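PDB 6F74: alcohol oxidase from Myceliophthora thermophila, which binds FAD and probably uses it, as a VAO-type flavoprotein oxidase, to oxidise organic substrates at the expense of molecular oxygen. Local coordinates for residues A226-P234 and F418-H426; V308-I318 and Y371-Q382. All coordinates share one frame; numbering follows the deposited sequence.

Contact 1. Residues A226-P234 and F418-H426; sequences AVGGGSPSP and FYWAESGLH. With FAD (flavin-adenine dinucleotide), chain I.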
loop_
_atom_site.group_PDB
_atom_site.type_symbol
_atom_site.label_atom_id
_atom_site.label_comp_id
_atom_site.label_asym_id
_atom_site.label_seq_id
_atom_site.Cartn_x
_atom_site.Cartn_y
_atom_site.Cartn_z
ATOM N N ALA A 226 -6.006 15.173 8.435
ATOM C CA ALA A 226 -5.829 13.759 8.653
ATOM C C ALA A 226 -4.787 13.322 7.634
ATOM O O ALA A 226 -4.910 13.597 6.437
ATOM C CB ALA A 226 -7.136 13.008 8.411
ATOM N N VAL A 227 -3.758 12.647 8.135
ATOM C CA VAL A 227 -2.621 12.229 7.346
ATOM C C VAL A 227 -2.910 10.817 6.801
ATOM O O VAL A 227 -2.567 9.821 7.431
ATOM C CB VAL A 227 -1.308 12.282 8.165
ATOM C CG1 VAL A 227 -0.108 12.009 7.269
ATOM C CG2 VAL A 227 -1.121 13.634 8.796
ATOM N N GLY A 228 -3.558 10.785 5.632
ATOM C CA GLY A 228 -3.958 9.560 4.948
ATOM C C GLY A 228 -3.160 9.414 3.671
ATOM O O GLY A 228 -2.211 10.150 3.436
ATOM N N GLY A 229 -3.582 8.488 2.830
ATOM C CA GLY A 229 -2.946 8.233 1.555
ATOM C C GLY A 229 -3.320 9.236 0.490
ATOM O O GLY A 229 -4.284 10.020 0.594
ATOM N N GLY A 230 -2.538 9.186 -0.575
ATOM C CA GLY A 230 -2.778 10.013 -1.755
ATOM C C GLY A 230 -4.021 9.581 -2.499
ATOM O O GLY A 230 -4.600 10.384 -3.234
ATOM N N SER A 231 -4.427 8.319 -2.305
ATOM C CA SER A 231 -5.674 7.799 -2.821
ATOM C C SER A 231 -6.626 7.560 -1.646
ATOM O O SER A 231 -6.203 7.024 -0.622
ATOM C CB SER A 231 -5.404 6.490 -3.530
ATOM O OG SER A 231 -4.510 6.704 -4.636
ATOM N N PRO A 232 -7.915 7.950 -1.772
ATOM C CA PRO A 232 -8.806 7.791 -0.612
ATOM C C PRO A 232 -9.512 6.451 -0.452
ATOM O O PRO A 232 -10.227 6.267 0.540
ATOM C CB PRO A 232 -9.873 8.897 -0.830
ATOM C CG PRO A 232 -9.359 9.705 -1.977
ATOM C CD PRO A 232 -8.573 8.766 -2.793
ATOM N N SER A 233 -9.342 5.550 -1.415
ATOM C CA SER A 233 -10.022 4.240 -1.380
ATOM C C SER A 233 -9.431 3.199 -0.406
ATOM O O SER A 233 -10.185 2.393 0.155
ATOM C CB SER A 233 -10.107 3.657 -2.788
ATOM O OG SER A 233 -10.668 2.339 -2.771
ATOM N N PRO A 234 -8.094 3.190 -0.197
ATOM C CA PRO A 234 -7.535 2.215 0.734
ATOM C C PRO A 234 -8.033 2.358 2.158
ATOM O O PRO A 234 -8.442 3.431 2.558
ATOM C CB PRO A 234 -6.049 2.494 0.658
ATOM C CG PRO A 234 -5.852 2.978 -0.717
ATOM C CD PRO A 234 -7.033 3.861 -0.946
ATOM N N PHE A 418 -6.291 22.102 -1.566
ATOM C CA PHE A 418 -5.042 21.603 -2.128
ATOM C C PHE A 418 -5.133 20.099 -2.379
ATOM O O PHE A 418 -4.768 19.622 -3.459
ATOM C CB PHE A 418 -3.822 21.928 -1.225
ATOM C CG PHE A 418 -2.750 20.868 -1.273
ATOM C CD1 PHE A 418 -1.943 20.736 -2.393
ATOM C CD2 PHE A 418 -2.601 19.949 -0.231
ATOM C CE1 PHE A 418 -0.989 19.712 -2.472
ATOM C CE2 PHE A 418 -1.659 18.932 -0.301
ATOM C CZ PHE A 418 -0.843 18.815 -1.415
ATOM N N TYR A 419 -5.586 19.362 -1.368
ATOM C CA TYR A 419 -5.555 17.912 -1.411
ATOM C C TYR A 419 -6.345 17.426 -2.602
ATOM O O TYR A 419 -5.876 16.597 -3.384
ATOM C CB TYR A 419 -6.107 17.268 -0.131
ATOM C CG TYR A 419 -6.117 15.765 -0.222
ATOM C CD1 TYR A 419 -4.949 15.024 -0.004
ATOM C CD2 TYR A 419 -7.245 15.091 -0.637
ATOM C CE1 TYR A 419 -4.943 13.636 -0.137
ATOM C CE2 TYR A 419 -7.253 13.713 -0.776
ATOM C CZ TYR A 419 -6.098 12.988 -0.526
ATOM O OH TYR A 419 -6.107 11.602 -0.706
ATOM N N TRP A 420 -7.564 17.922 -2.712
ATOM C CA TRP A 420 -8.474 17.438 -3.745
ATOM C C TRP A 420 -8.083 17.894 -5.148
ATOM O O TRP A 420 -8.396 17.210 -6.128
ATOM C CB TRP A 420 -9.908 17.823 -3.409
ATOM C CG TRP A 420 -10.411 17.085 -2.149
ATOM C CD1 TRP A 420 -10.738 17.631 -0.931
ATOM C CD2 TRP A 420 -10.600 15.682 -2.012
ATOM N NE1 TRP A 420 -11.123 16.646 -0.052
ATOM C CE2 TRP A 420 -11.073 15.443 -0.701
ATOM C CE3 TRP A 420 -10.447 14.589 -2.891
ATOM C CZ2 TRP A 420 -11.376 14.162 -0.239
ATOM C CZ3 TRP A 420 -10.750 13.321 -2.438
ATOM C CH2 TRP A 420 -11.221 13.113 -1.122
ATOM N N ALA A 421 -7.407 19.032 -5.243
ATOM C CA ALA A 421 -6.931 19.538 -6.516
ATOM C C ALA A 421 -5.699 18.777 -7.010
ATOM O O ALA A 421 -5.621 18.466 -8.161
ATOM C CB ALA A 421 -6.629 21.021 -6.396
ATOM N N GLU A 422 -4.759 18.491 -6.118
ATOM C CA GLU A 422 -3.452 17.954 -6.475
ATOM C C GLU A 422 -3.275 16.475 -6.176
ATOM O O GLU A 422 -2.322 15.854 -6.652
ATOM C CB GLU A 422 -2.388 18.749 -5.731
ATOM C CG GLU A 422 -2.449 20.253 -6.012
ATOM C CD GLU A 422 -1.876 20.647 -7.358
ATOM O OE1 GLU A 422 -1.255 19.788 -8.060
ATOM O OE2 GLU A 422 -2.036 21.823 -7.739
ATOM N N SER A 423 -4.180 15.903 -5.385
ATOM C CA SER A 423 -4.063 14.509 -4.921
ATOM C C SER A 423 -5.489 13.918 -4.893
ATOM O O SER A 423 -6.327 14.299 -5.723
ATOM C CB SER A 423 -3.280 14.458 -3.584
ATOM O OG SER A 423 -3.231 13.160 -2.982
ATOM N N GLY A 424 -5.788 13.008 -3.971
ATOM C CA GLY A 424 -7.121 12.404 -3.904
ATOM C C GLY A 424 -7.375 11.594 -5.176
ATOM O O GLY A 424 -8.384 11.777 -5.851
ATOM N N LEU A 425 -6.422 10.725 -5.496
ATOM C CA LEU A 425 -6.420 10.014 -6.769
ATOM C C LEU A 425 -7.356 8.802 -6.763
ATOM O O LEU A 425 -7.550 8.125 -5.724
ATOM C CB LEU A 425 -4.993 9.580 -7.127
ATOM C CG LEU A 425 -3.931 10.691 -7.207
ATOM C CD1 LEU A 425 -2.563 10.134 -7.500
ATOM C CD2 LEU A 425 -4.295 11.780 -8.247
ATOM N N HIS A 426 -7.931 8.556 -7.931
ATOM C CA HIS A 426 -8.790 7.405 -8.178
ATOM C C HIS A 426 -8.342 6.884 -9.563
ATOM O O HIS A 426 -9.117 6.846 -10.506
ATOM C CB HIS A 426 -10.244 7.879 -8.229
ATOM C CG HIS A 426 -11.244 6.768 -8.157
ATOM N ND1 HIS A 426 -11.474 5.851 -9.177
ATOM C CD2 HIS A 426 -12.095 6.437 -7.157
ATOM C CE1 HIS A 426 -12.392 4.979 -8.783
ATOM N NE2 HIS A 426 -12.832 5.351 -7.587
HETATM P PA FAD I . -6.353 -5.046 2.425
HETATM O O1A FAD I . -6.000 -5.825 1.161
HETATM O O2A FAD I . -7.786 -5.086 2.854
HETATM O O5B FAD I . -5.418 -5.585 3.578
HETATM C C5B FAD I . -4.033 -5.402 3.483
HETATM C C4B FAD I . -3.351 -6.254 4.539
HETATM O O4B FAD I . -3.762 -5.751 5.799
HETATM C C3B FAD I . -3.711 -7.718 4.552
HETATM O O3B FAD I . -2.591 -8.427 5.095
HETATM C C2B FAD I . -4.832 -7.821 5.557
HETATM O O2B FAD I . -4.892 -9.056 6.280
HETATM C C1B FAD I . -4.471 -6.737 6.536
HETATM N N9A FAD I . -5.591 -6.070 7.208
HETATM C C8A FAD I . -6.487 -5.246 6.648
HETATM N N7A FAD I . -7.354 -4.782 7.569
HETATM C C5A FAD I . -6.995 -5.313 8.733
HETATM C C6A FAD I . -7.505 -5.205 10.100
HETATM N N6A FAD I . -8.580 -4.408 10.300
HETATM N N1A FAD I . -6.873 -5.922 11.065
HETATM C C2A FAD I . -5.799 -6.704 10.780
HETATM N N3A FAD I . -5.263 -6.829 9.539
HETATM C C4A FAD I . -5.825 -6.155 8.503
HETATM N N1 FAD I . -0.298 3.229 0.079
HETATM C C2 FAD I . 0.303 4.387 0.434
HETATM O O2 FAD I . 1.157 4.366 1.357
HETATM N N3 FAD I . -0.004 5.562 -0.150
HETATM C C4 FAD I . -0.900 5.660 -1.148
HETATM O O4 FAD I . -1.168 6.747 -1.701
HETATM C C4X FAD I . -1.589 4.437 -1.610
HETATM N N5 FAD I . -2.491 4.471 -2.612
HETATM C C5X FAD I . -3.113 3.333 -3.008
HETATM C C6 FAD I . -4.057 3.390 -4.033
HETATM C C7 FAD I . -4.735 2.262 -4.460
HETATM C C7M FAD I . -5.702 2.498 -5.594
HETATM C C8 FAD I . -4.465 0.952 -3.803
HETATM C C8M FAD I . -5.199 -0.329 -4.178
HETATM C C9 FAD I . -3.507 0.885 -2.796
HETATM C C9A FAD I . -2.813 2.025 -2.352
HETATM N N10 FAD I . -1.852 2.000 -1.304
HETATM C C10 FAD I . -1.222 3.191 -0.920
HETATM C "C1'" FAD I . -1.414 0.746 -0.647
HETATM C "C2'" FAD I . -1.999 0.352 0.669
HETATM O "O2'" FAD I . -1.293 1.070 1.678
HETATM C "C3'" FAD I . -1.770 -1.147 0.895
HETATM O "O3'" FAD I . -2.215 -1.926 -0.229
HETATM C "C4'" FAD I . -2.448 -1.637 2.167
HETATM O "O4'" FAD I . -2.193 -3.034 2.337
HETATM C "C5'" FAD I . -3.945 -1.368 2.135
HETATM O "O5'" FAD I . -4.555 -1.821 3.331
HETATM P P FAD I . -6.067 -2.253 3.155
HETATM O O1P FAD I . -6.820 -1.184 2.412
HETATM O O2P FAD I . -6.534 -2.694 4.502
HETATM O O3P FAD I . -5.876 -3.517 2.163
HETATM O O HOH W 1 -8.842 6.009 -4.520
#
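Tyr419 donates its hydroxyl proton to the carbonyl of Gly229, OH to O 2.7 Å, and so fixes the glycine-rich flavin-binding loop of a VAO-type FAD domain to the end of helix 415-422. The next carbonyl, Gly230 O, is gripped twice: Ser423 OG reaches it on a lone pair at 3.1 Å, and Leu425 N lies in its carbonyl plane with a nearly straight bond of 165°. The same residue also meets the cofactor: its N-H, in the peptide before, donates to FAD O4, Gly230 N to O4 3.0 Å. Glycine suits the preceding position because a side chain on Gly229 would crowd flavin C4. Tyr419 extends to the loop with CG anti to its backbone N (chi1 178°), and Tyr216 gives the Gly229 carbonyl a second hydrogen bond. Pro232, whose ring is rigid and apolar, sets CG 3.9 Å from CZ3 of Trp420, whose indole lies with one face against Tyr419 CD2. Gly424 takes a left-handed backbone conformation, and a side chain there would clash with the same indole. Farther along, a water bridges the segments, donating to Leu425 O at 2.8 Å and accepting from Ser233 N at 3.2 Å.

Contact 2. Residues V308-I318 and Y371-Q382; sequences VKAVTAHRLAI and YTHGFWTIGKRQ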
loop_
_atom_site.group_PDB
_atom_site.type_symbol
_atom_site.label_atom_id
_atom_site.label_comp_id
_atom_site.label_asym_id
_atom_site.label_seq_id
_atom_site.Cartn_x
_atom_site.Cartn_y
_atom_site.Cartn_z
ATOM N N VAL A 308 -3.682 24.430 7.697
ATOM C CA VAL A 308 -2.696 25.456 7.342
ATOM C C VAL A 308 -3.401 26.579 6.607
ATOM O O VAL A 308 -4.518 26.391 6.108
ATOM C CB VAL A 308 -1.526 24.907 6.502
ATOM C CG1 VAL A 308 -0.690 23.952 7.343
ATOM C CG2 VAL A 308 -2.009 24.240 5.215
ATOM N N LYS A 309 -2.747 27.736 6.532
ATOM C CA LYS A 309 -3.292 28.860 5.768
ATOM C C LYS A 309 -2.869 28.875 4.306
ATOM O O LYS A 309 -3.484 29.553 3.479
ATOM C CB LYS A 309 -3.025 30.197 6.458
ATOM C CG LYS A 309 -4.226 30.599 7.336
ATOM C CD LYS A 309 -3.926 31.768 8.245
ATOM C CE LYS A 309 -3.173 31.250 9.474
ATOM N NZ LYS A 309 -2.905 32.316 10.516
ATOM N N ALA A 310 -1.848 28.108 3.966
ATOM C CA ALA A 310 -1.406 28.070 2.575
ATOM C C ALA A 310 -0.755 26.766 2.277
ATOM O O ALA A 310 -0.208 26.122 3.163
ATOM C CB ALA A 310 -0.464 29.238 2.295
ATOM N N VAL A 311 -0.919 26.329 1.033
ATOM C CA VAL A 311 -0.126 25.247 0.436
ATOM C C VAL A 311 0.133 25.695 -0.981
ATOM O O VAL A 311 -0.775 26.208 -1.654
ATOM C CB VAL A 311 -0.872 23.904 0.366
ATOM C CG1 VAL A 311 0.020 22.813 -0.244
ATOM C CG2 VAL A 311 -1.325 23.455 1.747
ATOM N N THR A 312 1.358 25.518 -1.438
ATOM C CA THR A 312 1.664 25.763 -2.845
ATOM C C THR A 312 2.172 24.483 -3.473
ATOM O O THR A 312 3.044 23.833 -2.926
ATOM C CB THR A 312 2.699 26.887 -3.013
ATOM O OG1 THR A 312 2.216 28.060 -2.360
ATOM C CG2 THR A 312 2.896 27.231 -4.486
ATOM N N ALA A 313 1.627 24.158 -4.638
ATOM C CA ALA A 313 2.051 23.011 -5.415
ATOM C C ALA A 313 2.958 23.448 -6.553
ATOM O O ALA A 313 2.761 24.512 -7.126
ATOM C CB ALA A 313 0.826 22.294 -5.970
ATOM N N HIS A 314 3.929 22.602 -6.872
ATOM C CA HIS A 314 4.873 22.826 -7.950
ATOM C C HIS A 314 4.717 21.732 -8.983
ATOM O O HIS A 314 4.947 20.581 -8.676
ATOM C CB HIS A 314 6.305 22.769 -7.409
ATOM C CG HIS A 314 7.359 22.952 -8.454
ATOM N ND1 HIS A 314 8.422 22.093 -8.593
ATOM C CD2 HIS A 314 7.533 23.921 -9.386
ATOM C CE1 HIS A 314 9.197 22.517 -9.580
ATOM N NE2 HIS A 314 8.676 23.622 -10.080
ATOM N N ARG A 315 4.317 22.092 -10.191
ATOM C CA ARG A 315 4.213 21.126 -11.277
ATOM C C ARG A 315 5.422 21.244 -12.197
ATOM O O ARG A 315 5.649 22.290 -12.786
ATOM C CB ARG A 315 2.890 21.305 -12.021
ATOM C CG ARG A 315 1.664 20.887 -11.176
ATOM C CD ARG A 315 1.458 19.359 -11.147
ATOM N NE ARG A 315 0.135 19.005 -10.570
ATOM C CZ ARG A 315 -0.951 18.629 -11.276
ATOM N NH1 ARG A 315 -0.949 18.513 -12.623
ATOM N NH2 ARG A 315 -2.085 18.308 -10.642
ATOM N N LEU A 316 6.192 20.176 -12.317
ATOM C CA LEU A 316 7.405 20.193 -13.142
ATOM C C LEU A 316 7.280 19.143 -14.212
ATOM O O LEU A 316 6.852 18.053 -13.922
ATOM C CB LEU A 316 8.660 19.883 -12.306
ATOM C CG LEU A 316 10.023 19.813 -13.048
ATOM C CD1 LEU A 316 10.470 21.191 -13.526
ATOM C CD2 LEU A 316 11.081 19.216 -12.139
ATOM N N ALA A 317 7.699 19.456 -15.424
ATOM C CA ALA A 317 7.721 18.489 -16.494
ATOM C C ALA A 317 8.960 18.692 -17.347
ATOM O O ALA A 317 9.340 19.826 -17.655
ATOM C CB ALA A 317 6.469 18.596 -17.344
ATOM N N ILE A 318 9.571 17.580 -17.710
ATOM C CA ILE A 318 10.851 17.549 -18.409
ATOM C C ILE A 318 10.723 16.558 -19.552
ATOM O O ILE A 318 10.347 15.407 -19.316
ATOM C CB ILE A 318 12.001 17.036 -17.506
ATOM C CG1 ILE A 318 12.040 17.785 -16.178
ATOM C CG2 ILE A 318 13.319 17.104 -18.251
ATOM C CD1 ILE A 318 13.011 17.242 -15.167
ATOM N N TYR A 371 9.825 13.118 -17.538
ATOM C CA TYR A 371 9.684 13.132 -16.093
ATOM C C TYR A 371 8.634 14.164 -15.781
ATOM O O TYR A 371 8.656 15.253 -16.352
ATOM C CB TYR A 371 11.002 13.574 -15.412
ATOM C CG TYR A 371 10.845 13.891 -13.934
ATOM C CD1 TYR A 371 10.307 15.122 -13.488
ATOM C CD2 TYR A 371 11.200 12.949 -12.967
ATOM C CE1 TYR A 371 10.134 15.374 -12.119
ATOM C CE2 TYR A 371 11.030 13.203 -11.619
ATOM C CZ TYR A 371 10.511 14.410 -11.197
ATOM O OH TYR A 371 10.402 14.623 -9.844
ATOM N N THR A 372 7.766 13.856 -14.827
ATOM C CA THR A 372 6.799 14.817 -14.355
ATOM C C THR A 372 6.641 14.681 -12.861
ATOM O O THR A 372 6.833 13.602 -12.318
ATOM C CB THR A 372 5.422 14.658 -15.068
ATOM O OG1 THR A 372 4.657 15.817 -14.803
ATOM C CG2 THR A 372 4.664 13.474 -14.606
ATOM N N HIS A 373 6.289 15.760 -12.177
ATOM C CA HIS A 373 5.956 15.664 -10.755
ATOM C C HIS A 373 4.940 16.677 -10.272
ATOM O O HIS A 373 4.754 17.718 -10.894
ATOM C CB HIS A 373 7.223 15.643 -9.860
ATOM C CG HIS A 373 7.840 16.979 -9.533
ATOM N ND1 HIS A 373 9.200 17.144 -9.480
ATOM C CD2 HIS A 373 7.313 18.161 -9.123
ATOM C CE1 HIS A 373 9.486 18.385 -9.123
ATOM N NE2 HIS A 373 8.357 19.028 -8.904
ATOM N N GLY A 374 4.292 16.313 -9.162
ATOM C CA GLY A 374 3.471 17.187 -8.335
ATOM C C GLY A 374 4.098 17.196 -6.941
ATOM O O GLY A 374 3.970 16.210 -6.181
ATOM N N PHE A 375 4.839 18.268 -6.653
ATOM C CA PHE A 375 5.438 18.502 -5.360
ATOM C C PHE A 375 4.714 19.673 -4.705
ATOM O O PHE A 375 3.935 20.396 -5.351
ATOM C CB PHE A 375 6.941 18.836 -5.459
ATOM C CG PHE A 375 7.864 17.658 -5.771
ATOM C CD1 PHE A 375 7.405 16.332 -5.924
ATOM C CD2 PHE A 375 9.236 17.893 -5.901
ATOM C CE1 PHE A 375 8.282 15.307 -6.194
ATOM C CE2 PHE A 375 10.124 16.857 -6.176
ATOM C CZ PHE A 375 9.637 15.554 -6.324
ATOM N N TRP A 376 4.995 19.873 -3.424
ATOM C CA TRP A 376 4.330 20.930 -2.664
ATOM C C TRP A 376 5.040 21.280 -1.385
ATOM O O TRP A 376 5.784 20.465 -0.827
ATOM C CB TRP A 376 2.897 20.529 -2.350
ATOM C CG TRP A 376 2.717 19.060 -1.980
ATOM C CD1 TRP A 376 3.007 18.466 -0.789
ATOM C CD2 TRP A 376 2.176 18.042 -2.813
ATOM N NE1 TRP A 376 2.702 17.130 -0.834
ATOM C CE2 TRP A 376 2.175 16.843 -2.061
ATOM C CE3 TRP A 376 1.694 18.020 -4.128
ATOM C CZ2 TRP A 376 1.717 15.634 -2.588
ATOM C CZ3 TRP A 376 1.235 16.835 -4.642
ATOM C CH2 TRP A 376 1.243 15.647 -3.870
ATOM N N THR A 377 4.810 22.515 -0.955
ATOM C CA THR A 377 5.237 23.007 0.331
ATOM C C THR A 377 3.994 23.366 1.151
ATOM O O THR A 377 3.436 24.473 1.005
ATOM C CB THR A 377 6.093 24.288 0.190
ATOM O OG1 THR A 377 5.408 25.245 -0.638
ATOM C CG2 THR A 377 7.443 23.958 -0.422
ATOM N N ILE A 378 3.589 22.446 2.012
ATOM C CA ILE A 378 2.488 22.706 2.943
ATOM C C ILE A 378 2.871 23.791 3.923
ATOM O O ILE A 378 3.922 23.697 4.547
ATOM C CB ILE A 378 2.088 21.418 3.718
ATOM C CG1 ILE A 378 1.341 20.501 2.732
ATOM C CG2 ILE A 378 1.156 21.724 4.881
ATOM C CD1 ILE A 378 1.259 19.036 3.162
ATOM N N GLY A 379 2.036 24.812 4.055
ATOM C CA GLY A 379 2.295 25.904 4.983
ATOM C C GLY A 379 3.038 27.102 4.416
ATOM O O GLY A 379 3.297 28.044 5.149
ATOM N N LYS A 380 3.358 27.092 3.111
ATOM C CA LYS A 380 4.152 28.156 2.483
ATOM C C LYS A 380 3.462 28.727 1.253
ATOM O O LYS A 380 2.910 27.978 0.450
ATOM C CB LYS A 380 5.517 27.625 2.092
ATOM C CG LYS A 380 6.402 27.197 3.266
ATOM C CD LYS A 380 7.740 26.645 2.752
ATOM C CE LYS A 380 8.900 26.777 3.713
ATOM N NZ LYS A 380 8.841 25.795 4.824
ATOM N N ARG A 381 3.509 30.049 1.111
ATOM C CA ARG A 381 2.941 30.742 -0.054
ATOM C C ARG A 381 3.948 30.604 -1.202
ATOM O O ARG A 381 5.038 30.087 -1.004
ATOM C CB ARG A 381 2.651 32.215 0.280
ATOM C CG ARG A 381 1.573 32.366 1.339
ATOM C CD ARG A 381 1.052 33.784 1.532
ATOM N NE ARG A 381 -0.413 33.810 1.684
ATOM C CZ ARG A 381 -1.097 33.381 2.764
ATOM N NH1 ARG A 381 -0.479 32.902 3.857
ATOM N NH2 ARG A 381 -2.433 33.422 2.756
ATOM N N GLN A 382 3.576 31.065 -2.384
ATOM C CA GLN A 382 4.343 30.776 -3.599
ATOM C C GLN A 382 5.793 31.250 -3.558
ATOM O O GLN A 382 6.683 30.528 -4.014
ATOM C CB GLN A 382 3.642 31.326 -4.837
ATOM C CG GLN A 382 4.380 31.076 -6.139
ATOM C CD GLN A 382 3.571 31.408 -7.372
ATOM O OE1 GLN A 382 2.353 31.591 -7.315
ATOM N NE2 GLN A 382 4.247 31.449 -8.523
HETATM O O HOH W 2 3.936 18.351 -14.072
#
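Strands 311-318 and 371-378 pair antiparallel in a continuous ladder from Val311 opposite Ile378 to Ile318 opposite Tyr371, their axes 4.4 Å apart at closest approach, as neighbours in the large antiparallel sheet next to the FAD-binding part. Hydrogen-bonded pairs such as His314 with Phe375 carry side chains on the face covered by helices 328-346 and 382-396. There His373 is the central group. Its CG sits between the backbone N and the carbonyl carbon (chi1 82°), which brings the ring across to the neighbouring strand. Leu316 CB lies over one face, 3.6 Å from the ring centroid, and Phe375 CD2 meets the opposite face, so the imidazole is sandwiched between apolar groups. At its rim ND1 shares a 2.8 Å hydrogen bond with Tyr371 OH, while NE2 accepts a weak, bent bond from His314 ND1 at 3.1 Å. The other nitrogen of His314 is held by Ser407, and its ring stacks on Phe409. Were His373 an alanine, Tyr371 OH and His314 ND1 would probably lose this partner, and a gap would be likely to open between Leu316 and Phe375. Ile318 CD1 packs 3.8 Å from Tyr371 CD1, a branched aliphatic chain filling space beside the phenol. Beyond the strand end, Gly379 adopts the positive phi of a type II turn, and Thr312 OG1 donates to Lys380 O at 2.9 Å, tying the segment after the turn back to the ladder. On the face bearing Val311, Ile378 CG1 and Val311 CG1 lie side by side, 4.0 Å apart. The two histidines and the tyrosine are thus linked to one another beside Leu316, Ile318 and Phe375, where their hydrogen bonds probably restrict how the rings can turn.

Overall arrangement
Contact 1 is the more deeply buried and borders the isoalloxazine ring; contact 2 is partly buried, in the large sheet farther from the chain's centre, with an exposed turn at one end. In contact 1 loop carbonyls are held by a few hydroxyl and backbone donors, whereas contact 2 relies on a repeated backbone ladder flanked by side chains. The two centres lie about 15 Å apart, and helix 415-422 joins them. Glu422 OE1 forms a salt bridge with Arg315 NE at 3.0 Å, and the ring of Phe418 meets that of Trp376 edge-to-face. Along the chain, contact 2 is nested within the loop closed by contact 1.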